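Local atomic coordinates of AlkD2 (Streptococcus mutans, PDB entry 6M9M), a protein that binds inosine-5'-monophosphate and belongs to the HEAT-like repeat family of DNA glycosylases, although its own function remains unknown. Residues 143-146 with 147-151; 156-159 with 160-163. All coordinates share one frame; numbering follows the deposited sequence.

Contact 1: 143-146 with 147-151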
loop_
_atom_site.group_PDB
_atom_site.type_symbol
_atom_site.label_atom_id
_atom_site.label_comp_id
_atom_site.label_asym_id
_atom_site.label_seq_id
_atom_site.Cartn_x
_atom_site.Cartn_y
_atom_site.Cartn_z
ATOM N N PRO A 143 18.832 -0.046 5.255
ATOM C CA PRO A 143 18.217 0.887 4.297
ATOM C C PRO A 143 18.432 0.541 2.835
ATOM O O PRO A 143 17.564 0.845 2.012
ATOM C CB PRO A 143 18.845 2.240 4.659
ATOM C CG PRO A 143 20.067 1.913 5.502
ATOM C CD PRO A 143 19.732 0.632 6.209
ATOM N N ASN A 144 19.573 -0.050 2.469
ATOM C CA ASN A 144 19.772 -0.420 1.074
ATOM C C ASN A 144 18.778 -1.486 0.616
ATOM O O ASN A 144 18.518 -1.599 -0.581
ATOM C CB ASN A 144 21.210 -0.874 0.821
ATOM C CG ASN A 144 22.144 0.292 0.512
ATOM O OD1 ASN A 144 21.730 1.335 0.001
ATOM N ND2 ASN A 144 23.420 0.109 0.805
ATOM N N GLU A 145 18.226 -2.285 1.539
ATOM C CA GLU A 145 17.215 -3.258 1.127
ATOM C C GLU A 145 15.913 -2.588 0.711
ATOM O O GLU A 145 15.145 -3.178 -0.060
ATOM C CB GLU A 145 16.948 -4.270 2.237
ATOM C CG GLU A 145 18.118 -5.178 2.569
ATOM C CD GLU A 145 18.472 -6.152 1.459
ATOM O OE1 GLU A 145 17.577 -6.589 0.709
ATOM O OE2 GLU A 145 19.667 -6.494 1.343
ATOM N N ALA A 146 15.664 -1.373 1.197
ATOM C CA ALA A 146 14.557 -0.566 0.707
ATOM C C ALA A 146 14.947 0.153 -0.573
ATOM O O ALA A 146 14.213 0.112 -1.560
ATOM C CB ALA A 146 14.135 0.436 1.779
ATOM N N ILE A 147 16.101 0.825 -0.571
ATOM C CA ILE A 147 16.506 1.616 -1.730
ATOM C C ILE A 147 16.550 0.743 -2.982
ATOM O O ILE A 147 16.058 1.132 -4.049
ATOM C CB ILE A 147 17.855 2.309 -1.452
ATOM C CG1 ILE A 147 17.686 3.363 -0.353
ATOM C CG2 ILE A 147 18.414 2.929 -2.722
ATOM C CD1 ILE A 147 19.000 3.897 0.190
ATOM N N ARG A 148 17.153 -0.448 -2.878
ATOM C CA ARG A 148 17.303 -1.298 -4.057
ATOM C C ARG A 148 15.944 -1.714 -4.605
ATOM O O ARG A 148 15.720 -1.711 -5.824
ATOM C CB ARG A 148 18.138 -2.542 -3.730
ATOM C CG ARG A 148 18.313 -3.486 -4.912
ATOM C CD ARG A 148 19.007 -4.786 -4.540
ATOM N NE ARG A 148 18.094 -5.764 -3.949
ATOM C CZ ARG A 148 18.090 -6.126 -2.666
ATOM N NH1 ARG A 148 18.953 -5.599 -1.809
ATOM N NH2 ARG A 148 17.219 -7.030 -2.242
ATOM N N ARG A 149 15.024 -2.080 -3.716
ATOM C CA ARG A 149 13.718 -2.559 -4.149
ATOM C C ARG A 149 12.917 -1.452 -4.819
ATOM O O ARG A 149 12.252 -1.689 -5.828
ATOM C CB ARG A 149 12.941 -3.107 -2.951
ATOM C CG ARG A 149 13.390 -4.490 -2.546
ATOM C CD ARG A 149 12.614 -4.998 -1.313
ATOM N NE ARG A 149 12.813 -6.428 -1.175
ATOM C CZ ARG A 149 13.865 -6.982 -0.587
ATOM N NH1 ARG A 149 14.782 -6.215 -0.003
ATOM N NH2 ARG A 149 13.983 -8.303 -0.579
ATOM N N ILE A 150 12.963 -0.248 -4.258
ATOM C CA ILE A 150 12.223 0.872 -4.819
ATOM C C ILE A 150 12.834 1.285 -6.152
ATOM O O ILE A 150 12.130 1.497 -7.152
ATOM C CB ILE A 150 12.210 2.045 -3.823
ATOM C CG1 ILE A 150 11.468 1.683 -2.545
ATOM C CG2 ILE A 150 11.574 3.272 -4.472
ATOM C CD1 ILE A 150 11.853 2.561 -1.350
ATOM N N ALA A 151 14.166 1.402 -6.192
ATOM C CA ALA A 151 14.847 1.885 -7.393
ATOM C C ALA A 151 14.672 0.929 -8.566
ATOM O O ALA A 151 14.750 1.369 -9.719
ATOM C CB ALA A 151 16.331 2.111 -7.092
#
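Glu145 reaches forward along helix 143-151 to Arg148 and Arg149, three and four residues on, and the three side chains form a salt-bridge network that converges on a single carboxylate oxygen. OE1 of Glu145 lies 2.9 Å from NH1 of Arg149, which it meets through its anti lone pair, the one turned away from OE2. On the syn side, tilted out of the carboxylate plane, the same OE1 takes a bond of 3.0 Å from NH2 of Arg148; the second contact, from NH1 of Arg148, is weak. Both guanidinium groups present an edge to OE1, the carboxylate plane standing 71° from that of Arg148 and 49° from that of Arg149. A bend in the Glu145 chain at chi2 (-68°) brings its carboxylate back beside the two arginines. NE of Arg149 forms a salt bridge with Asp112 of helix 108-115.

Arg149 grips the backbone as well. Its NH1 donates to the carbonyl O of Glu145 over 3.1 Å, so that one nitrogen ties both the main chain and the side chain of the same residue. Regular helical bonds run alongside, from Ile147 N to Pro143 O and from Arg148 N to Asn144 O, the latter 2.9 Å long.

The apolar contacts are looser. CB of Ala146 stands 4.4 Å from CD1 of Ile150. Ile150 packs on Val165, Leu169 and Ile172 of helix 159-175, and Ala146 on Trp133 and Phe139.

Two positive groups sharing one acceptor oxygen would be expected to stabilise the ionised form of Glu145, and the added pull of Asp112 on Arg149 probably helps to hold the guanidinium of the buried Arg149 in place while joining helix 143-151 to helix 108-115.

Contact 2: 156-159 with 160-163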
loop_
_atom_site.group_PDB
_atom_site.type_symbol
_atom_site.label_atom_id
_atom_site.label_comp_id
_atom_site.label_asym_id
_atom_site.label_seq_id
_atom_site.Cartn_x
_atom_site.Cartn_y
_atom_site.Cartn_z
ATOM N N ASP A 156 9.284 2.080 -14.353
ATOM C CA ASP A 156 7.922 1.573 -14.422
ATOM C C ASP A 156 7.123 2.271 -15.520
ATOM O O ASP A 156 7.226 3.485 -15.720
ATOM C CB ASP A 156 7.215 1.749 -13.083
ATOM C CG ASP A 156 6.048 0.797 -12.923
ATOM O OD1 ASP A 156 4.943 1.091 -13.423
ATOM O OD2 ASP A 156 6.263 -0.261 -12.298
ATOM N N VAL A 157 6.281 1.500 -16.204
ATOM C CA VAL A 157 5.459 2.060 -17.270
ATOM C C VAL A 157 4.398 3.030 -16.757
ATOM O O VAL A 157 3.913 3.863 -17.518
ATOM C CB VAL A 157 4.801 0.942 -18.113
ATOM C CG1 VAL A 157 5.853 0.024 -18.734
ATOM C CG2 VAL A 157 3.800 0.149 -17.292
ATOM N N SER A 158 4.024 2.955 -15.485
ATOM C CA SER A 158 2.908 3.716 -14.938
ATOM C C SER A 158 3.393 4.977 -14.235
ATOM O O SER A 158 4.219 4.907 -13.327
ATOM C CB SER A 158 2.157 2.846 -13.927
ATOM O OG SER A 158 1.341 3.624 -13.079
ATOM N N GLU A 159 2.838 6.128 -14.620
ATOM C CA GLU A 159 3.187 7.376 -13.944
ATOM C C GLU A 159 2.775 7.355 -12.474
ATOM O O GLU A 159 3.476 7.894 -11.610
ATOM C CB GLU A 159 2.575 8.585 -14.652
ATOM C CG GLU A 159 3.061 9.897 -14.051
ATOM C CD GLU A 159 2.651 11.103 -14.858
ATOM O OE1 GLU A 159 1.586 11.056 -15.503
ATOM O OE2 GLU A 159 3.405 12.097 -14.854
ATOM N N TYR A 160 1.630 6.746 -12.177
ATOM C CA TYR A 160 1.158 6.605 -10.805
ATOM C C TYR A 160 2.185 5.871 -9.964
ATOM O O TYR A 160 2.509 6.290 -8.851
ATOM C CB TYR A 160 -0.171 5.845 -10.871
ATOM C CG TYR A 160 -0.948 5.602 -9.581
ATOM C CD1 TYR A 160 -1.466 6.657 -8.845
ATOM C CD2 TYR A 160 -1.275 4.311 -9.184
ATOM C CE1 TYR A 160 -2.242 6.427 -7.702
ATOM C CE2 TYR A 160 -2.044 4.075 -8.069
ATOM C CZ TYR A 160 -2.526 5.129 -7.327
ATOM O OH TYR A 160 -3.318 4.849 -6.220
ATOM N N VAL A 161 2.709 4.766 -10.485
ATOM C CA VAL A 161 3.777 4.051 -9.799
ATOM C C VAL A 161 5.010 4.939 -9.657
ATOM O O VAL A 161 5.605 5.033 -8.579
ATOM C CB VAL A 161 4.103 2.732 -10.519
ATOM C CG1 VAL A 161 5.307 2.057 -9.856
ATOM C CG2 VAL A 161 2.903 1.781 -10.487
ATOM N N ARG A 162 5.437 5.576 -10.755
ATOM C CA ARG A 162 6.691 6.326 -10.730
ATOM C C ARG A 162 6.671 7.459 -9.712
ATOM O O ARG A 162 7.696 7.758 -9.097
ATOM C CB ARG A 162 7.043 6.872 -12.111
ATOM C CG ARG A 162 7.379 5.815 -13.139
ATOM C CD ARG A 162 8.026 6.399 -14.380
ATOM N NE ARG A 162 7.218 7.415 -15.050
ATOM C CZ ARG A 162 6.271 7.180 -15.955
ATOM N NH1 ARG A 162 5.964 5.945 -16.312
ATOM N NH2 ARG A 162 5.624 8.195 -16.519
ATOM N N LYS A 163 5.521 8.119 -9.529
ATOM C CA LYS A 163 5.453 9.178 -8.527
ATOM C C LYS A 163 5.680 8.615 -7.134
ATOM O O LYS A 163 6.391 9.214 -6.321
ATOM C CB LYS A 163 4.114 9.898 -8.618
ATOM C CG LYS A 163 4.003 10.756 -9.871
ATOM C CD LYS A 163 2.683 11.486 -9.949
ATOM C CE LYS A 163 2.692 12.503 -11.077
ATOM N NZ LYS A 163 1.396 13.218 -11.193
HETATM O O HOH W 1 3.723 7.139 -18.379
HETATM O O HOH W 2 5.903 11.293 -17.164
#
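The N-terminus of helix 159-175, one of the helices of the HEAT-like repeat fold, is capped by Ser158, at the N-cap position, which also closes an Asx turn begun by Asp156. OG of Ser158 accepts a nearly straight bond from Val161 N (3.1 Å, 171°); with chi1 at 162°, OG lies beside its own carbonyl carbon, close to the first turn. In the Asx turn, OD1 of Asp156 receives Ser158 N on its anti lone pair, while OD2 forms a salt bridge with Arg123 of helix 120-129. The carboxylate packs against the branches of Val161, with CG of Asp156 3.4 Å from Val161 CG1.

Arg162 folds back over this start, its chain bent at chi3, and lays one guanidinium face over CA of Glu159. NE bonds to Gln196 of helix 192-201, whose amide nitrogen also donates to OE2 of Glu159. The ring of Tyr160 leads away from the cap, its side chain about 6 Å from the bound inosinic acid. At the guanidinium edge of Arg162, NH1 donates to the carbonyl O of Asp156 over 2.8 Å, and NH2 donates to a water 2.9 Å away.

Contacts 1 and 2 follow one another along the chain, on successive helices, with centres about 17 Å apart and nearest atoms about 7 Å apart. Each is partly buried, mixing interior and surface residues. Contact 1 lies within helix 143-151, where charged side chains meet one another; contact 2 lies where helix 159-175 begins, and there side chains chiefly bond to the backbone of the loop and first turn. The arginines show the difference: those of 147-151 share a carboxylate, whereas Arg162 donates to a loop carbonyl. Helix 159-175 connects the two, its later residues packing on helix 143-151. Contact 1 is remote from the nucleotide, while contact 2 approaches it through Tyr160.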